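Local coordinates for protein RavA (Legionella pneumophila str. Paris, PDB 6WO6) that is a Legionella pneumophila effector linked with cell invasion and probably acts inside the host cell, at residues A[160-163]-A[164-168]; A[134-137]-A[138-142]; A[126-129]-A[130-133]; A[194-197]-A[198-201]. The protein carries 2 engineered substitutions. All blocks are in the same frame, centred on the assembly; numbering follows the deposited sequence.

Contact 1 (A[160-163]-A[164-168])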
loop_
_atom_site.group_PDB
_atom_site.type_symbol
_atom_site.label_atom_id
_atom_site.label_comp_id
_atom_site.label_asym_id
_atom_site.label_seq_id
_atom_site.Cartn_x
_atom_site.Cartn_y
_atom_site.Cartn_z
ATOM N N GLN A 160 8.931 10.339 -15.879
ATOM C CA GLN A 160 9.755 11.041 -14.896
ATOM C C GLN A 160 8.900 11.929 -13.995
ATOM O O GLN A 160 9.205 13.101 -13.770
ATOM C CB GLN A 160 10.861 11.852 -15.578
ATOM C CG GLN A 160 11.766 11.030 -16.484
ATOM C CD GLN A 160 12.558 9.985 -15.725
ATOM O OE1 GLN A 160 12.772 10.105 -14.521
ATOM N NE2 GLN A 160 13.000 8.951 -16.429
ATOM N N SER A 161 7.819 11.357 -13.476
ATOM C CA SER A 161 6.904 12.062 -12.594
ATOM C C SER A 161 6.916 11.440 -11.204
ATOM O O SER A 161 7.303 10.282 -11.016
ATOM C CB SER A 161 5.481 12.045 -13.158
ATOM O OG SER A 161 5.049 10.716 -13.389
ATOM N N LEU A 162 6.481 12.234 -10.223
ATOM C CA LEU A 162 6.357 11.726 -8.859
ATOM C C LEU A 162 5.364 10.574 -8.796
ATOM O O LEU A 162 5.558 9.613 -8.039
ATOM C CB LEU A 162 5.929 12.854 -7.922
ATOM C CG LEU A 162 5.917 12.597 -6.415
ATOM C CD1 LEU A 162 7.320 12.298 -5.915
ATOM C CD2 LEU A 162 5.332 13.794 -5.680
ATOM N N PHE A 163 4.305 10.643 -9.604
ATOM C CA PHE A 163 3.261 9.624 -9.572
ATOM C C PHE A 163 3.798 8.260 -9.994
ATOM O O PHE A 163 3.528 7.244 -9.339
ATOM C CB PHE A 163 2.102 10.055 -10.472
ATOM C CG PHE A 163 1.029 9.021 -10.614
ATOM C CD1 PHE A 163 0.459 8.440 -9.493
ATOM C CD2 PHE A 163 0.582 8.637 -11.869
ATOM C CE1 PHE A 163 -0.533 7.488 -9.621
ATOM C CE2 PHE A 163 -0.412 7.687 -12.005
ATOM C CZ PHE A 163 -0.970 7.111 -10.882
ATOM N N ALA A 164 4.551 8.216 -11.097
ATOM C CA ALA A 164 5.093 6.946 -11.573
ATOM C C ALA A 164 6.071 6.350 -10.565
ATOM O O ALA A 164 6.086 5.131 -10.341
ATOM C CB ALA A 164 5.763 7.142 -12.932
ATOM N N ALA A 165 6.889 7.201 -9.938
ATOM C CA ALA A 165 7.811 6.726 -8.914
ATOM C C ALA A 165 7.058 6.130 -7.730
ATOM O O ALA A 165 7.426 5.059 -7.227
ATOM C CB ALA A 165 8.717 7.870 -8.457
ATOM N N LYS A 166 5.994 6.807 -7.277
ATOM C CA LYS A 166 5.220 6.290 -6.152
ATOM C C LYS A 166 4.540 4.971 -6.504
ATOM O O LYS A 166 4.448 4.069 -5.661
ATOM C CB LYS A 166 4.186 7.322 -5.700
ATOM C CG LYS A 166 4.780 8.602 -5.128
ATOM C CD LYS A 166 5.581 8.345 -3.864
ATOM C CE LYS A 166 6.244 9.621 -3.379
ATOM N NZ LYS A 166 7.216 9.363 -2.283
ATOM N N VAL A 167 4.056 4.841 -7.741
ATOM C CA VAL A 167 3.429 3.586 -8.153
ATOM C C VAL A 167 4.453 2.457 -8.154
ATOM O O VAL A 167 4.170 1.342 -7.696
ATOM C CB VAL A 167 2.751 3.748 -9.526
ATOM C CG1 VAL A 167 2.440 2.389 -10.133
ATOM C CG2 VAL A 167 1.479 4.558 -9.379
ATOM N N GLY A 168 5.656 2.728 -8.667
ATOM C CA GLY A 168 6.715 1.734 -8.583
ATOM C C GLY A 168 7.008 1.320 -7.151
ATOM O O GLY A 168 7.154 0.128 -6.854
#
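The N-terminal cap and first turn of helix 162-181 begin with Ser161, whose hydroxyl turns back over the helix end to meet Ala164. Ser161 OG accepts a weak bond from Ala164 N at 3.4 Å, nearly straight at the hydrogen (163°), and lies 3.7 Å from Ala164 CB. The chi1 of 56° sets OG between the backbone N and the carbonyl carbon, turned toward Ala164 N. The same hydroxyl bonds to Phe158 O, so the N-cap also ties the helix start to the loop before it. Behind the cap the i to i+4 ladder opens with Ala165 N on Ser161 O and continues with Lys166 N on Leu162 O at 2.9 Å. Leu162 and Lys166 run side by side, pointing the same way, with Leu162 CD1 against Lys166 CE at 3.8 Å. The lysine chain bends at chi2, and its NZ forms a salt bridge with Glu202. On the buried flank of this all-helical fold, Phe163 and Val167 cross obliquely. Phe163 CG stands anti to the backbone N, which brings CE1 of Phe163 to 3.6 Å from Val167 CG2. That methyl of Val167, CG2, sits 4.0 Å from the Phe163 ring centroid, 30° off the normal, an off-centre CH-pi contact. Phe163 also packs on Ile134 of helix 131-141 and on Ile154 of helix 147-157, while Val167 rests on Ala135.

Contact 2 (A[134-137]-A[138-142])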
loop_
_atom_site.group_PDB
_atom_site.type_symbol
_atom_site.label_atom_id
_atom_site.label_comp_id
_atom_site.label_asym_id
_atom_site.label_seq_id
_atom_site.Cartn_x
_atom_site.Cartn_y
_atom_site.Cartn_z
ATOM N N ILE A 134 -3.322 7.110 -4.897
ATOM C CA ILE A 134 -3.586 6.358 -6.119
ATOM C C ILE A 134 -2.618 5.188 -6.245
ATOM O O ILE A 134 -3.002 4.093 -6.675
ATOM C CB ILE A 134 -3.521 7.282 -7.350
ATOM C CG1 ILE A 134 -4.592 8.373 -7.266
ATOM C CG2 ILE A 134 -3.703 6.479 -8.626
ATOM C CD1 ILE A 134 -4.545 9.364 -8.411
ATOM N N ALA A 135 -1.352 5.394 -5.873
ATOM C CA ALA A 135 -0.391 4.297 -5.920
ATOM C C ALA A 135 -0.788 3.184 -4.958
ATOM O O ALA A 135 -0.691 1.997 -5.295
ATOM C CB ALA A 135 1.013 4.815 -5.609
ATOM N N LEU A 136 -1.260 3.548 -3.761
ATOM C CA LEU A 136 -1.734 2.550 -2.809
ATOM C C LEU A 136 -2.924 1.784 -3.369
ATOM O O LEU A 136 -2.989 0.553 -3.269
ATOM C CB LEU A 136 -2.103 3.224 -1.489
ATOM C CG LEU A 136 -2.667 2.308 -0.402
ATOM C CD1 LEU A 136 -1.550 1.610 0.356
ATOM C CD2 LEU A 136 -3.569 3.079 0.546
ATOM N N ARG A 137 -3.881 2.500 -3.967
ATOM C CA ARG A 137 -5.058 1.837 -4.521
ATOM C C ARG A 137 -4.673 0.873 -5.639
ATOM O O ARG A 137 -5.182 -0.256 -5.705
ATOM C CB ARG A 137 -6.051 2.879 -5.033
ATOM C CG ARG A 137 -7.405 2.308 -5.401
ATOM C CD ARG A 137 -8.303 2.192 -4.180
ATOM N NE ARG A 137 -9.472 1.356 -4.437
ATOM C CZ ARG A 137 -10.532 1.745 -5.140
ATOM N NH1 ARG A 137 -10.573 2.961 -5.670
ATOM N NH2 ARG A 137 -11.549 0.913 -5.320
ATOM N N LEU A 138 -3.770 1.301 -6.525
ATOM C CA LEU A 138 -3.341 0.438 -7.620
ATOM C C LEU A 138 -2.597 -0.784 -7.098
ATOM O O LEU A 138 -2.798 -1.896 -7.597
ATOM C CB LEU A 138 -2.472 1.222 -8.604
ATOM C CG LEU A 138 -3.163 2.328 -9.406
ATOM C CD1 LEU A 138 -2.193 2.972 -10.385
ATOM C CD2 LEU A 138 -4.387 1.785 -10.134
ATOM N N ALA A 139 -1.736 -0.601 -6.093
ATOM C CA ALA A 139 -1.065 -1.749 -5.493
ATOM C C ALA A 139 -2.062 -2.693 -4.838
ATOM O O ALA A 139 -1.850 -3.911 -4.827
ATOM C CB ALA A 139 -0.025 -1.281 -4.476
ATOM N N GLU A 140 -3.160 -2.156 -4.302
ATOM C CA GLU A 140 -4.141 -3.004 -3.636
ATOM C C GLU A 140 -4.960 -3.814 -4.633
ATOM O O GLU A 140 -5.260 -4.987 -4.382
ATOM C CB GLU A 140 -5.059 -2.156 -2.756
ATOM C CG GLU A 140 -4.399 -1.642 -1.488
ATOM C CD GLU A 140 -5.320 -0.763 -0.660
ATOM O OE1 GLU A 140 -6.315 -0.247 -1.215
ATOM O OE2 GLU A 140 -5.051 -0.590 0.549
ATOM N N THR A 141 -5.337 -3.218 -5.768
ATOM C CA THR A 141 -6.290 -3.882 -6.655
ATOM C C THR A 141 -5.664 -4.556 -7.873
ATOM O O THR A 141 -6.317 -5.410 -8.482
ATOM C CB THR A 141 -7.356 -2.889 -7.136
ATOM O OG1 THR A 141 -6.770 -1.957 -8.052
ATOM C CG2 THR A 141 -7.950 -2.132 -5.955
ATOM N N THR A 142 -4.435 -4.213 -8.245
ATOM C CA THR A 142 -3.851 -4.766 -9.469
ATOM C C THR A 142 -3.378 -6.198 -9.240
ATOM O O THR A 142 -2.641 -6.454 -8.283
ATOM C CB THR A 142 -2.674 -3.920 -9.942
ATOM O OG1 THR A 142 -3.085 -2.555 -10.082
ATOM C CG2 THR A 142 -2.148 -4.438 -11.272
#
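Ile134 starts the turn by accepting Leu138 N at its carbonyl, and the branch methyl Ile134 CG2 meets Leu138 CD1 loosely at 4.2 Å. Ala135 follows, its carbonyl O taking Ala139 N at 2.9 Å, while its small side chain lies against Phe203. At Leu136 it is the later residue that does the reaching: Glu140, extended beyond CG, comes back so that its OE2 lies 3.9 Å from Leu136 CG, a contact of hydrocarbon with a charged group. These are the last two turns of helix 131-141; Arg137 O accepts Thr141 N at 3.0 Å and, more weakly, Glu140 N at 3.1 Å. The arginine chain has CG anti to the backbone N (chi1 -170°) and bends at chi2, running outward past Thr141, where Arg137 NE comes to 4.1 Å from Thr141 CG2. Beyond, Arg137 NH1 and NH2 hydrogen-bond to the carbonyls of Asp96 and Asn99, fixing the guanidinium on the loop between helices 77-92 and 102-107. Past the last helical residue, Thr142 OG1 and Thr142 N reach Leu138 O from opposite faces of its plane, with the hydroxyl at 2.6 Å from that O.

Contact 3 (A[126-129]-A[130-133])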
loop_
_atom_site.group_PDB
_atom_site.type_symbol
_atom_site.label_atom_id
_atom_site.label_comp_id
_atom_site.label_asym_id
_atom_site.label_seq_id
_atom_site.Cartn_x
_atom_site.Cartn_y
_atom_site.Cartn_z
ATOM N N VAL A 126 -3.761 17.617 -11.238
ATOM C CA VAL A 126 -4.774 16.782 -10.598
ATOM C C VAL A 126 -4.112 15.703 -9.748
ATOM O O VAL A 126 -4.597 15.360 -8.662
ATOM C CB VAL A 126 -5.719 16.174 -11.654
ATOM C CG1 VAL A 126 -6.684 15.193 -11.010
ATOM C CG2 VAL A 126 -6.493 17.269 -12.358
ATOM N N LEU A 127 -2.984 15.165 -10.218
ATOM C CA LEU A 127 -2.280 14.136 -9.462
ATOM C C LEU A 127 -1.624 14.695 -8.208
ATOM O O LEU A 127 -1.380 13.946 -7.256
ATOM C CB LEU A 127 -1.228 13.466 -10.344
ATOM C CG LEU A 127 -1.752 12.533 -11.433
ATOM C CD1 LEU A 127 -0.634 12.113 -12.370
ATOM C CD2 LEU A 127 -2.410 11.315 -10.811
ATOM N N THR A 128 -1.329 15.994 -8.187
ATOM C CA THR A 128 -0.605 16.585 -7.068
ATOM C C THR A 128 -1.358 16.372 -5.760
ATOM O O THR A 128 -2.555 16.660 -5.664
ATOM C CB THR A 128 -0.375 18.076 -7.326
ATOM O OG1 THR A 128 0.689 18.231 -8.274
ATOM C CG2 THR A 128 -0.006 18.801 -6.041
ATOM N N ASN A 129 -0.643 15.853 -4.759
ATOM C CA ASN A 129 -1.143 15.495 -3.432
ATOM C C ASN A 129 -2.070 14.286 -3.452
ATOM O O ASN A 129 -2.729 14.003 -2.442
ATOM C CB ASN A 129 -1.848 16.670 -2.740
ATOM C CG ASN A 129 -0.887 17.776 -2.356
ATOM O OD1 ASN A 129 0.313 17.546 -2.211
ATOM N ND2 ASN A 129 -1.411 18.985 -2.186
ATOM N N ASN A 130 -2.134 13.554 -4.566
ATOM C CA ASN A 130 -2.901 12.318 -4.640
ATOM C C ASN A 130 -2.071 11.151 -5.162
ATOM O O ASN A 130 -2.632 10.085 -5.436
ATOM C CB ASN A 130 -4.143 12.502 -5.519
ATOM C CG ASN A 130 -5.146 13.468 -4.920
ATOM O OD1 ASN A 130 -5.356 13.492 -3.708
ATOM N ND2 ASN A 130 -5.771 14.271 -5.771
ATOM N N GLU A 131 -0.753 11.321 -5.298
ATOM C CA GLU A 131 0.080 10.255 -5.848
ATOM C C GLU A 131 0.140 9.054 -4.912
ATOM O O GLU A 131 0.021 7.907 -5.356
ATOM C CB GLU A 131 1.488 10.779 -6.134
ATOM C CG GLU A 131 1.546 12.070 -6.945
ATOM C CD GLU A 131 1.502 13.320 -6.080
ATOM O OE1 GLU A 131 0.964 13.257 -4.955
ATOM O OE2 GLU A 131 2.013 14.368 -6.523
ATOM N N VAL A 132 0.326 9.297 -3.612
ATOM C CA VAL A 132 0.417 8.196 -2.656
ATOM C C VAL A 132 -0.892 7.414 -2.608
ATOM O O VAL A 132 -0.892 6.178 -2.613
ATOM C CB VAL A 132 0.816 8.727 -1.266
ATOM C CG1 VAL A 132 0.776 7.616 -0.239
ATOM C CG2 VAL A 132 2.200 9.353 -1.320
ATOM N N ALA A 133 -2.026 8.120 -2.573
ATOM C CA ALA A 133 -3.313 7.439 -2.476
ATOM C C ALA A 133 -3.573 6.570 -3.701
ATOM O O ALA A 133 -3.992 5.410 -3.573
ATOM C CB ALA A 133 -4.436 8.460 -2.292
#
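Asn130 N gives the main bond of this turn, reaching Leu127 O at 2.8 Å with an N-H...O angle of 152°. It closes a type II beta turn from Leu127 to Asn130. A second, weak bond runs from the amide of the same asparagine: Asn130 ND2 reaches back to Val126 O at 3.3 Å. Here CG is anti to the carbonyl carbon (chi1 -66°), which swings the amide toward the end of helix 120-127. Backbone and side chain of one residue thus hold two successive carbonyls at that C-terminal end. Asn130 also occupies the N-cap position of helix 131-141, but its side chain makes no capping bond. Glu131, the first residue of that helix, folds back at chi2 and lays its carboxylate beside the turn. Glu131 OE1 lies 3.1 Å from Asn129 N and Glu131 OE2 3.5 Å from Thr128 CA. Both carboxylate oxygens also come near Leu127 O without bonding to it, since all three are acceptors. Thr128 OG1 is hydrogen-bonded to Ile124 O. The turn is the short link between helices 120-127 and 131-141. Val126 and Leu127 pack on Ile91 of helix 77-92, Leu127 also on Phe163, and Glu131 lies against Leu162, Phe163 and Lys166 of helix 162-181.

Contact 4 (A[194-197]-A[198-201])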
loop_
_atom_site.group_PDB
_atom_site.type_symbol
_atom_site.label_atom_id
_atom_site.label_comp_id
_atom_site.label_asym_id
_atom_site.label_seq_id
_atom_site.Cartn_x
_atom_site.Cartn_y
_atom_site.Cartn_z
ATOM N N GLU A 194 16.942 -3.927 -1.597
ATOM C CA GLU A 194 15.919 -2.988 -2.039
ATOM C C GLU A 194 15.028 -2.500 -0.904
ATOM O O GLU A 194 14.028 -1.825 -1.175
ATOM C CB GLU A 194 15.049 -3.627 -3.127
ATOM C CG GLU A 194 15.618 -4.905 -3.726
ATOM C CD GLU A 194 16.848 -4.663 -4.579
ATOM O OE1 GLU A 194 16.954 -3.572 -5.180
ATOM O OE2 GLU A 194 17.711 -5.564 -4.644
ATOM N N PHE A 195 15.355 -2.823 0.347
ATOM C CA PHE A 195 14.507 -2.417 1.460
ATOM C C PHE A 195 14.534 -0.904 1.625
ATOM O O PHE A 195 15.604 -0.296 1.745
ATOM C CB PHE A 195 14.943 -3.090 2.760
ATOM C CG PHE A 195 14.090 -2.713 3.937
ATOM C CD1 PHE A 195 12.927 -3.411 4.218
ATOM C CD2 PHE A 195 14.434 -1.642 4.745
ATOM C CE1 PHE A 195 12.132 -3.056 5.289
ATOM C CE2 PHE A 195 13.640 -1.279 5.815
ATOM C CZ PHE A 195 12.491 -1.988 6.090
ATOM N N LYS A 196 13.350 -0.298 1.653
ATOM C CA LYS A 196 13.202 1.149 1.767
ATOM C C LYS A 196 12.180 1.441 2.856
ATOM O O LYS A 196 10.978 1.227 2.659
ATOM C CB LYS A 196 12.786 1.757 0.428
ATOM C CG LYS A 196 13.857 1.604 -0.642
ATOM C CD LYS A 196 13.315 1.797 -2.044
ATOM C CE LYS A 196 14.392 1.487 -3.071
ATOM N NZ LYS A 196 13.839 1.352 -4.446
ATOM N N ILE A 197 12.661 1.929 4.001
ATOM C CA ILE A 197 11.785 2.163 5.146
ATOM C C ILE A 197 10.728 3.207 4.811
ATOM O O ILE A 197 9.578 3.113 5.258
ATOM C CB ILE A 197 12.621 2.570 6.375
ATOM C CG1 ILE A 197 11.719 2.841 7.579
ATOM C CG2 ILE A 197 13.494 3.778 6.066
ATOM C CD1 ILE A 197 10.977 1.619 8.062
ATOM N N ASP A 198 11.092 4.212 4.008
ATOM C CA ASP A 198 10.133 5.258 3.672
ATOM C C ASP A 198 9.039 4.740 2.746
ATOM O O ASP A 198 7.898 5.204 2.826
ATOM C CB ASP A 198 10.845 6.467 3.056
ATOM C CG ASP A 198 11.605 6.125 1.791
ATOM O OD1 ASP A 198 12.305 5.090 1.770
ATOM O OD2 ASP A 198 11.506 6.900 0.814
ATOM N N SER A 199 9.355 3.773 1.880
ATOM C CA SER A 199 8.306 3.147 1.079
ATOM C C SER A 199 7.364 2.331 1.954
ATOM O O SER A 199 6.148 2.325 1.725
ATOM C CB SER A 199 8.916 2.264 -0.012
ATOM O OG SER A 199 9.437 3.042 -1.073
ATOM N N CYS A 200 7.906 1.636 2.962
ATOM C CA CYS A 200 7.059 0.891 3.889
ATOM C C CYS A 200 6.147 1.826 4.674
ATOM O O CYS A 200 4.963 1.529 4.872
ATOM C CB CYS A 200 7.917 0.062 4.847
ATOM S SG CYS A 200 8.853 -1.290 4.078
ATOM N N ILE A 201 6.675 2.966 5.119
ATOM C CA ILE A 201 5.877 3.888 5.922
ATOM C C ILE A 201 4.825 4.584 5.063
ATOM O O ILE A 201 3.657 4.698 5.456
ATOM C CB ILE A 201 6.791 4.899 6.637
ATOM C CG1 ILE A 201 7.654 4.183 7.680
ATOM C CG2 ILE A 201 5.971 6.007 7.283
ATOM C CD1 ILE A 201 8.662 5.073 8.360
#
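Cys200 reaches back from the first turn of helix 197-202 to the loop before it, meeting Lys196, Ile197 and the Phe195 ring. Cys200 CB lies 3.5 Å from Ile197 O. From there chi1 of -67° puts Cys200 SG anti to the carbonyl carbon, where it comes 3.6 Å from Lys196 O and 3.9 Å from Phe195 CE1. The sulfur stands 4.7 Å from the centroid of the Phe195 ring and 41° off its normal, an oblique Cys sulfur-aromatic contact. The ring has a second partner, Lys236, in a cation-pi pair, and Cys200 also packs on Phe240 of the same helix 230-240. Lys196 holds the N-cap position, so its carbonyl opens the helical ladder: Cys200 N bonds to Lys196 O at 3.1 Å. One step on, Ile201 N gives its hydrogen to Ile197 O. Alongside this bond the two isoleucines cross, CG1 of Ile197 meeting CD1 of Ile201 at 3.9 Å, and both touch Phe240. On another flank Asp198 turns its carboxylate back over the cap, Asp198 OD1 lying 3.6 Å from Lys196 CB, where the hydroxyl of Ser199 also approaches. Ser199 is buried against His169 and Val173 of helix 162-181.

From the N terminus, contact 3 comes first, turning the chain from helix 120-127 into helix 131-141. Contact 2 carries on along that same helix to its C-terminal end, and the two also touch through side chains, Ile134 CD1 lying 3.8 Å from Leu127 CD2. After helix 147-157, contact 1 starts helix 162-181, and contact 4 later starts helix 197-202. All four are local and lie in series, so none encloses or crosses another. Contact 1 nevertheless packs on both earlier ones, and adds Val167 CG2 against Leu138 CD1 of contact 2 at 4.1 Å. Contact 4 stands apart, its nearest atoms about 6 Å from contact 1, joined indirectly through helix 162-181.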